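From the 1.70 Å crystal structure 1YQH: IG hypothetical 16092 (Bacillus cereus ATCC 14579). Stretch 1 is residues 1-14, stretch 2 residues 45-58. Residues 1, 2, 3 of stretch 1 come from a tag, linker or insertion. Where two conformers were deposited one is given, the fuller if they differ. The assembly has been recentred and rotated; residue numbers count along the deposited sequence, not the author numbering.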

ATOM      1  N   SER A   1       8.621 -18.966  -9.875  1.00 26.91           N
ATOM      2  CA  SER A   1       7.695 -20.069  -9.505  1.00 26.79           C
ATOM      3  C   SER A   1       7.282 -20.813 -10.771  1.00 27.21           C
ATOM      4  O   SER A   1       7.633 -20.398 -11.876  1.00 27.49           O
ATOM      5  CB  SER A   1       6.460 -19.504  -8.790  1.00 26.97           C
ATOM      6  OG  SER A   1       5.821 -18.503  -9.565  1.00 24.93           O
ATOM      7  N   ASN A   2       6.560 -21.918 -10.604  1.00 27.01           N
ATOM      8  CA  ASN A   2       5.905 -22.594 -11.726  1.00 27.18           C
ATOM      9  C   ASN A   2       4.501 -23.036 -11.307  1.00 26.82           C
ATOM     10  O   ASN A   2       4.073 -22.730 -10.186  1.00 26.54           O
ATOM     11  CB  ASN A   2       6.748 -23.764 -12.238  1.00 27.54           C
ATOM     12  CG  ASN A   2       6.919 -24.859 -11.207  1.00 28.45           C
ATOM     13  OD1 ASN A   2       6.124 -24.986 -10.271  1.00 29.19           O
ATOM     14  ND2 ASN A   2       7.967 -25.656 -11.370  1.00 29.93           N
ATOM     15  N   ALA A   3       3.788 -23.741 -12.188  1.00 26.48           N
ATOM     16  CA  ALA A   3       2.381 -24.081 -11.935  1.00 26.41           C
ATOM     17  C   ALA A   3       2.176 -25.018 -10.741  1.00 26.34           C
ATOM     18  O   ALA A   3       1.052 -25.174 -10.251  1.00 25.95           O
ATOM     19  CB  ALA A   3       1.721 -24.659 -13.186  1.00 26.41           C
HETATM   20  N   MSE A   4       3.265 -25.634 -10.284  1.00 26.41           N
HETATM   21  CA  MSE A   4       3.231 -26.518  -9.128  1.00 26.97           C
HETATM   22  C   MSE A   4       3.344 -25.754  -7.804  1.00 25.61           C
HETATM   23  O   MSE A   4       2.857 -26.227  -6.772  1.00 26.17           O
HETATM   24  CB  MSE A   4       4.336 -27.570  -9.232  1.00 27.83           C
HETATM   25  CG  MSE A   4       4.305 -28.618  -8.143  1.00 32.51           C
HETATM   26 SE   MSE A   4       2.633 -29.634  -8.182  1.00 45.34          SE
HETATM   27  CE  MSE A   4       3.156 -30.971  -9.466  1.00 40.66           C
ATOM     28  N   SER A   5       3.989 -24.588  -7.834  1.00 24.08           N
ATOM     29  CA  SER A   5       4.208 -23.775  -6.634  1.00 22.34           C
ATOM     30  C   SER A   5       2.909 -23.550  -5.876  1.00 20.94           C
ATOM     31  O   SER A   5       1.831 -23.513  -6.479  1.00 20.48           O
ATOM     32  CB  SER A   5       4.818 -22.424  -7.015  1.00 22.90           C
ATOM     33  OG  SER A   5       6.063 -22.615  -7.665  1.00 23.07           O
ATOM     34  N   GLN A   6       3.003 -23.404  -4.557  1.00 18.88           N
ATOM     35  CA  GLN A   6       1.812 -23.113  -3.763  1.00 17.17           C
ATOM     36  C   GLN A   6       1.280 -21.731  -4.149  1.00 16.58           C
ATOM     37  O   GLN A   6       2.058 -20.843  -4.531  1.00 16.56           O
ATOM     38  CB  GLN A   6       2.109 -23.188  -2.265  1.00 17.55           C
ATOM     39  CG  GLN A   6       2.605 -24.567  -1.778  1.00 16.60           C
ATOM     40  CD  GLN A   6       1.496 -25.618  -1.661  1.00 19.06           C
ATOM     41  OE1 GLN A   6       0.477 -25.541  -2.343  1.00 19.25           O
ATOM     42  NE2 GLN A   6       1.706 -26.615  -0.798  1.00 19.48           N
ATOM     43  N   GLN A   7      -0.034 -21.562  -4.058  0.50 15.89           N
ATOM     44  CA  GLN A   7      -0.668 -20.323  -4.484  0.50 15.46           C
ATOM     45  C   GLN A   7      -0.274 -19.154  -3.594  0.50 14.33           C
ATOM     46  O   GLN A   7       0.066 -19.337  -2.425  0.50 13.82           O
ATOM     47  CB  GLN A   7      -2.187 -20.468  -4.483  0.50 15.86           C
ATOM     48  CG  GLN A   7      -2.740 -21.097  -5.753  0.50 17.26           C
ATOM     49  CD  GLN A   7      -4.224 -21.389  -5.668  0.50 18.22           C
ATOM     50  OE1 GLN A   7      -4.931 -21.338  -6.669  0.50 20.48           O
ATOM     51  NE2 GLN A   7      -4.703 -21.694  -4.472  0.50 18.08           N
ATOM     52  N   VAL A   8      -0.309 -17.962  -4.175  1.00 13.40           N
ATOM     53  CA  VAL A   8      -0.299 -16.726  -3.397  1.00 12.70           C
ATOM     54  C   VAL A   8      -1.662 -16.066  -3.611  1.00 11.77           C
ATOM     55  O   VAL A   8      -2.404 -16.387  -4.558  1.00 10.58           O
ATOM     56  CB  VAL A   8       0.858 -15.726  -3.776  1.00 13.10           C
ATOM     57  CG1 VAL A   8       2.220 -16.397  -3.646  1.00 14.04           C
ATOM     58  CG2 VAL A   8       0.674 -15.135  -5.176  1.00 14.83           C
ATOM     59  N   THR A   9      -2.000 -15.160  -2.708  1.00 11.07           N
ATOM     60  CA  THR A   9      -3.093 -14.236  -2.913  1.00 11.77           C
ATOM     61  C   THR A   9      -2.451 -12.833  -2.947  1.00 11.80           C
ATOM     62  O   THR A   9      -1.480 -12.572  -2.233  1.00 10.90           O
ATOM     63  CB  THR A   9      -4.151 -14.404  -1.791  1.00 11.99           C
ATOM     64  OG1 THR A   9      -4.679 -15.750  -1.846  1.00 13.96           O
ATOM     65  CG2 THR A   9      -5.298 -13.425  -1.959  1.00 13.53           C
HETATM   66  N   MSE A  10      -2.973 -11.963  -3.800  1.00 12.25           N
HETATM   67  CA  MSE A  10      -2.381 -10.657  -4.046  1.00 14.75           C
HETATM   68  C   MSE A  10      -3.519  -9.673  -4.308  1.00 13.61           C
HETATM   69  O   MSE A  10      -4.594 -10.077  -4.761  1.00 13.50           O
HETATM   70  CB  MSE A  10      -1.495 -10.771  -5.289  1.00 14.65           C
HETATM   71  CG  MSE A  10      -0.695  -9.550  -5.651  1.00 17.32           C
HETATM   72 SE   MSE A  10       0.254  -9.895  -7.305  1.00 22.82          SE
HETATM   73  CE  MSE A  10       1.471 -11.330  -6.709  1.00 17.35           C
ATOM     74  N   SER A  11      -3.314  -8.399  -3.979  1.00 11.56           N
ATOM     75  CA  SER A  11      -4.159  -7.363  -4.532  1.00 11.06           C
ATOM     76  C   SER A  11      -3.303  -6.317  -5.203  1.00 10.74           C
ATOM     77  O   SER A  11      -2.109  -6.181  -4.893  1.00 11.24           O
ATOM     78  CB  SER A  11      -5.069  -6.732  -3.466  1.00 11.13           C
ATOM     79  OG  SER A  11      -4.319  -6.005  -2.513  1.00 12.48           O
ATOM     80  N   PHE A  12      -3.895  -5.591  -6.143  1.00 10.61           N
ATOM     81  CA  PHE A  12      -3.161  -4.515  -6.784  1.00 10.49           C
ATOM     82  C   PHE A  12      -4.106  -3.452  -7.282  1.00 10.43           C
ATOM     83  O   PHE A  12      -5.312  -3.691  -7.478  1.00  9.86           O
ATOM     84  CB  PHE A  12      -2.297  -5.059  -7.951  1.00 10.81           C
ATOM     85  CG  PHE A  12      -3.037  -5.178  -9.268  1.00 10.90           C
ATOM     86  CD1 PHE A  12      -2.857  -4.217 -10.273  1.00 12.07           C
ATOM     87  CD2 PHE A  12      -3.907  -6.246  -9.509  1.00 11.41           C
ATOM     88  CE1 PHE A  12      -3.526  -4.310 -11.492  1.00 11.75           C
ATOM     89  CE2 PHE A  12      -4.579  -6.350 -10.729  1.00 10.55           C
ATOM     90  CZ  PHE A  12      -4.395  -5.384 -11.724  1.00 11.29           C
ATOM     91  N   SER A  13      -3.548  -2.273  -7.497  1.00  9.42           N
ATOM     92  CA  SER A  13      -4.281  -1.206  -8.152  1.00 10.10           C
ATOM     93  C   SER A  13      -3.339  -0.402  -9.032  1.00  9.79           C
ATOM     94  O   SER A  13      -2.127  -0.392  -8.792  1.00 10.44           O
ATOM     95  CB  SER A  13      -4.958  -0.313  -7.108  1.00  9.77           C
ATOM     96  OG  SER A  13      -4.011   0.193  -6.190  1.00 13.23           O
ATOM     97  N   VAL A  14      -3.909   0.254 -10.046  1.00  9.75           N
ATOM     98  CA  VAL A  14      -3.168   1.189 -10.900  1.00 10.12           C
ATOM     99  C   VAL A  14      -3.851   2.547 -10.855  1.00 10.40           C
ATOM    100  O   VAL A  14      -5.083   2.640 -10.966  1.00 11.36           O
ATOM    101  CB  VAL A  14      -3.056   0.663 -12.361  1.00 10.29           C
ATOM    102  CG1 VAL A  14      -2.126  -0.549 -12.409  1.00 10.80           C
ATOM    103  CG2 VAL A  14      -4.439   0.292 -12.909  1.00 10.90           C
ATOM    104  N   ALA A  45     -13.426  -1.961  -4.958  1.00 11.35           N
ATOM    105  CA  ALA A  45     -13.499  -0.518  -5.205  1.00 11.64           C
ATOM    106  C   ALA A  45     -12.118   0.152  -5.202  1.00 11.37           C
ATOM    107  O   ALA A  45     -11.926   1.148  -5.902  1.00 12.35           O
ATOM    108  CB  ALA A  45     -14.393   0.137  -4.164  1.00 11.77           C
HETATM  109  N   MSE A  46     -11.176  -0.396  -4.431  1.00 10.65           N
HETATM  110  CA  MSE A  46      -9.833   0.211  -4.267  1.00 10.94           C
HETATM  111  C   MSE A  46      -8.682  -0.640  -4.807  1.00 11.15           C
HETATM  112  O   MSE A  46      -7.617  -0.103  -5.128  1.00 11.50           O
HETATM  113  CB  MSE A  46      -9.543   0.517  -2.777  1.00 11.72           C
HETATM  114  CG  MSE A  46     -10.593   1.437  -2.095  1.00 11.74           C
HETATM  115 SE   MSE A  46     -10.724   3.182  -2.926  1.00 20.13          SE
HETATM  116  CE  MSE A  46      -8.982   3.840  -2.413  1.00 17.80           C
ATOM    117  N   GLU A  47      -8.913  -1.955  -4.887  0.50 10.99           N
ATOM    118  CA  GLU A  47      -7.895  -2.960  -5.236  0.50 11.47           C
ATOM    119  C   GLU A  47      -8.569  -4.132  -5.947  0.50 10.99           C
ATOM    120  O   GLU A  47      -9.732  -4.435  -5.668  0.50 11.00           O
ATOM    121  CB  GLU A  47      -7.211  -3.526  -3.969  0.50 11.79           C
ATOM    122  CG  GLU A  47      -6.648  -2.525  -2.951  0.50 13.56           C
ATOM    123  CD  GLU A  47      -5.575  -1.596  -3.514  0.50 13.06           C
ATOM    124  OE1 GLU A  47      -4.866  -1.950  -4.484  0.50 13.23           O
ATOM    125  OE2 GLU A  47      -5.440  -0.487  -2.966  0.50 12.66           O
ATOM    126  N   THR A  48      -7.838  -4.796  -6.847  1.00 10.60           N
ATOM    127  CA  THR A  48      -8.307  -6.042  -7.466  1.00 10.48           C
ATOM    128  C   THR A  48      -7.521  -7.173  -6.833  1.00 10.16           C
ATOM    129  O   THR A  48      -6.282  -7.094  -6.741  1.00  9.65           O
ATOM    130  CB  THR A  48      -8.079  -5.992  -8.993  1.00 10.09           C
ATOM    131  OG1 THR A  48      -9.001  -5.050  -9.547  1.00 12.01           O
ATOM    132  CG2 THR A  48      -8.290  -7.372  -9.671  1.00 10.73           C
ATOM    133  N   THR A  49      -8.238  -8.201  -6.381  1.00  9.40           N
ATOM    134  CA  THR A  49      -7.625  -9.364  -5.740  1.00  9.80           C
ATOM    135  C   THR A  49      -7.372 -10.433  -6.800  1.00  8.76           C
ATOM    136  O   THR A  49      -8.237 -10.648  -7.652  1.00  9.54           O
ATOM    137  CB  THR A  49      -8.560  -9.945  -4.661  1.00 10.36           C
ATOM    138  OG1 THR A  49      -8.901  -8.910  -3.732  1.00 13.59           O
ATOM    139  CG2 THR A  49      -7.863 -11.101  -3.912  1.00  9.82           C
ATOM    140  N   LEU A  50      -6.204 -11.078  -6.723  1.00  9.48           N
ATOM    141  CA  LEU A  50      -5.806 -12.201  -7.581  1.00  9.02           C
ATOM    142  C   LEU A  50      -5.383 -13.404  -6.741  1.00  9.77           C
ATOM    143  O   LEU A  50      -4.860 -13.248  -5.632  1.00  9.48           O
ATOM    144  CB  LEU A  50      -4.612 -11.808  -8.467  1.00  9.68           C
ATOM    145  CG  LEU A  50      -4.691 -10.501  -9.256  1.00 10.20           C
ATOM    146  CD1 LEU A  50      -3.370 -10.187  -9.956  1.00 11.50           C
ATOM    147  CD2 LEU A  50      -5.840 -10.558 -10.277  1.00 12.43           C
ATOM    148  N   GLU A  51      -5.592 -14.606  -7.282  1.00  9.11           N
ATOM    149  CA  GLU A  51      -5.108 -15.816  -6.632  1.00 10.00           C
ATOM    150  C   GLU A  51      -4.419 -16.669  -7.685  1.00 10.03           C
ATOM    151  O   GLU A  51      -4.931 -16.809  -8.784  1.00  9.38           O
ATOM    152  CB  GLU A  51      -6.293 -16.575  -6.029  1.00 10.10           C
ATOM    153  CG  GLU A  51      -5.925 -17.876  -5.344  1.00 11.35           C
ATOM    154  CD  GLU A  51      -7.158 -18.634  -4.877  1.00 11.59           C
ATOM    155  OE1 GLU A  51      -7.736 -18.255  -3.850  1.00 11.91           O
ATOM    156  OE2 GLU A  51      -7.556 -19.608  -5.538  1.00 15.25           O
ATOM    157  N   GLY A  52      -3.258 -17.226  -7.348  1.00 10.49           N
ATOM    158  CA  GLY A  52      -2.549 -18.101  -8.280  1.00 10.70           C
ATOM    159  C   GLY A  52      -1.054 -18.109  -8.051  1.00 11.25           C
ATOM    160  O   GLY A  52      -0.578 -17.826  -6.951  1.00 10.99           O
ATOM    161  N   GLU A  53      -0.322 -18.465  -9.098  1.00 10.86           N
ATOM    162  CA  GLU A  53       1.129 -18.597  -9.018  1.00 11.36           C
ATOM    163  C   GLU A  53       1.811 -17.224  -8.950  1.00 10.74           C
ATOM    164  O   GLU A  53       1.479 -16.316  -9.715  1.00 10.61           O
ATOM    165  CB  GLU A  53       1.611 -19.359 -10.244  1.00 12.05           C
ATOM    166  CG  GLU A  53       3.096 -19.554 -10.312  1.00 15.51           C
ATOM    167  CD  GLU A  53       3.566 -19.968 -11.700  1.00 19.68           C
ATOM    168  OE1 GLU A  53       2.821 -20.703 -12.407  1.00 22.30           O
ATOM    169  OE2 GLU A  53       4.687 -19.566 -12.077  1.00 21.21           O
ATOM    170  N   LEU A  54       2.773 -17.079  -8.039  1.00 10.61           N
ATOM    171  CA  LEU A  54       3.433 -15.783  -7.834  1.00 10.77           C
ATOM    172  C   LEU A  54       3.889 -15.101  -9.131  1.00 10.82           C
ATOM    173  O   LEU A  54       3.527 -13.964  -9.368  1.00 10.73           O
ATOM    174  CB  LEU A  54       4.628 -15.929  -6.882  1.00 11.46           C
ATOM    175  CG  LEU A  54       5.434 -14.646  -6.583  1.00 11.38           C
ATOM    176  CD1 LEU A  54       4.576 -13.539  -5.924  1.00 13.35           C
ATOM    177  CD2 LEU A  54       6.643 -14.990  -5.731  1.00 11.92           C
ATOM    178  N   ASP A  55       4.703 -15.784  -9.940  1.00 11.39           N
ATOM    179  CA  ASP A  55       5.241 -15.164 -11.154  1.00 12.57           C
ATOM    180  C   ASP A  55       4.147 -14.842 -12.180  1.00 12.53           C
ATOM    181  O   ASP A  55       4.220 -13.821 -12.863  1.00 13.15           O
ATOM    182  CB  ASP A  55       6.325 -16.039 -11.802  1.00 13.20           C
ATOM    183  CG  ASP A  55       7.600 -16.122 -10.973  1.00 15.75           C
ATOM    184  OD1 ASP A  55       7.813 -15.285 -10.086  1.00 16.47           O
ATOM    185  OD2 ASP A  55       8.412 -17.028 -11.224  1.00 17.52           O
ATOM    186  N   VAL A  56       3.142 -15.710 -12.283  1.00 11.96           N
ATOM    187  CA  VAL A  56       2.012 -15.472 -13.179  1.00 12.64           C
ATOM    188  C   VAL A  56       1.281 -14.206 -12.757  1.00 12.11           C
ATOM    189  O   VAL A  56       0.995 -13.355 -13.593  1.00 12.27           O
ATOM    190  CB  VAL A  56       1.034 -16.681 -13.232  1.00 13.19           C
ATOM    191  CG1 VAL A  56      -0.234 -16.352 -14.042  1.00 13.69           C
ATOM    192  CG2 VAL A  56       1.748 -17.888 -13.822  1.00 14.01           C
ATOM    193  N   LEU A  57       0.997 -14.085 -11.466  1.00 11.21           N
ATOM    194  CA  LEU A  57       0.316 -12.900 -10.946  1.00 11.35           C
ATOM    195  C   LEU A  57       1.130 -11.612 -11.114  1.00 11.12           C
ATOM    196  O   LEU A  57       0.589 -10.599 -11.535  1.00 10.37           O
ATOM    197  CB  LEU A  57      -0.087 -13.111  -9.486  1.00 11.50           C
ATOM    198  CG  LEU A  57      -1.474 -13.726  -9.231  1.00 12.62           C
ATOM    199  CD1 LEU A  57      -1.824 -14.888 -10.139  1.00 14.43           C
ATOM    200  CD2 LEU A  57      -1.619 -14.128  -7.752  1.00 11.87           C
ATOM    201  N   LEU A  58       2.424 -11.650 -10.798  1.00 11.74           N
ATOM    202  CA  LEU A  58       3.263 -10.471 -11.018  1.00 12.30           C
ATOM    203  C   LEU A  58       3.297 -10.063 -12.493  1.00 12.41           C
ATOM    204  O   LEU A  58       3.297  -8.871 -12.811  1.00 12.70           O
ATOM    205  CB  LEU A  58       4.682 -10.662 -10.470  1.00 12.01           C
ATOM    206  CG  LEU A  58       4.747 -10.724  -8.944  1.00 13.38           C
ATOM    207  CD1 LEU A  58       6.125 -11.243  -8.543  1.00 17.06           C
ATOM    208  CD2 LEU A  58       4.459  -9.337  -8.336  1.00 13.63           C
TER
HETATM  209  O   HOH W   1       8.255 -18.204 -13.590  1.00 33.53           O
HETATM  210  O   HOH W   2       9.287 -16.808  -8.198  1.00 41.43           O
HETATM  211  O   HOH W   3       3.393 -19.238  -6.357  1.00 15.60           O
HETATM  212  O   HOH W   4      -2.736  -3.497  -3.422  1.00 16.40           O
HETATM  213  O   HOH W   5      -7.727  -2.279  -9.307  1.00 30.68           O

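Two antiparallel strands, the first part of a helix and a tag-derived N-terminus join stretches 1 and 2, burying 1084 Å² summed over both sides. Backbone hydrogen bonds zip the strands together: the strands run antiparallel, at 153° between their N-to-C directions, and three residue pairs each exchange two bonds. Val8 N donates to Gly52 O (2.8 Å) and Gly52 N to Val8 O (3.0 Å); Met10 N to Leu50 O (2.9 Å) and Leu50 N to Met10 O (2.7 Å); Phe12 N to Thr48 O (2.9 Å) and Thr48 N to Phe12 O (2.8 Å). Between these pairs lie the non-hydrogen-bonded pairs Thr9-Glu51 and Ser11-Thr49, where the chains draw close enough for CA-H...O contacts such as Ser11 CA to Thr48 O (3.1 Å). Gly52 suits its place because its backbone angles (153/-157) would jam a CB against the preceding carbonyl O, and Leu57 CD1 would crowd it as well.

Apolar side chains pack on one face of the sheet, which Val8, Met10 and Phe12 share with Thr48 and Leu50, and the helix beginning at Leu54 packs against the Val8 and Met10 side chains. Val8 CG2 meets Leu57 CD2 at 3.6 Å. Selenomethionine Met10, extended through chi1 and chi2 (both t), has the most area covered by the other stretch; its flexible, unbranched chain carries CE to 3.6 Å from Leu57 CB and 3.9 Å from both Leu54 CD1 and Leu58 CD2. Farther along the strand, Phe12 CD2 lies 4.0 Å from Leu50 CD1. On the other face, Thr9 CG2 and Thr49 CG2 approach to 4.0 Å, their beta-branched side chains fitting the extended backbone.

Polar side chains add to the contact beyond the last bridge, where Ser13 (chi1 p) donates from OG to Glu47 OE1 at 2.9 Å. Glu47 is folded with chi1 and chi2 both m, so that its carboxylate comes near Ser13, and water 4 donates to both Glu47 OE1 (2.8 Å) and Ser11 OG (3.1 Å).

Charge enters through Ser1, a tag residue that supplies the free amino group, whose N forms a salt bridge and very short hydrogen bond with Asp55 OD2 (2.4 Å). Ser1 OG accepts from Asp55 N (3.0 Å) and donates to Glu53 OE2 (3.0 Å), so one small hydroxyl serves both a helix amide and the extended side chain of the N-cap residue. Water 1 donates to Ser1 O (2.9 Å) and Asp55 OD2 (2.6 Å). Nearby, water 3 links the start of the helix to stretch 1, accepting from Leu54 N (2.8 Å) and donating to Gln6 O (2.8 Å).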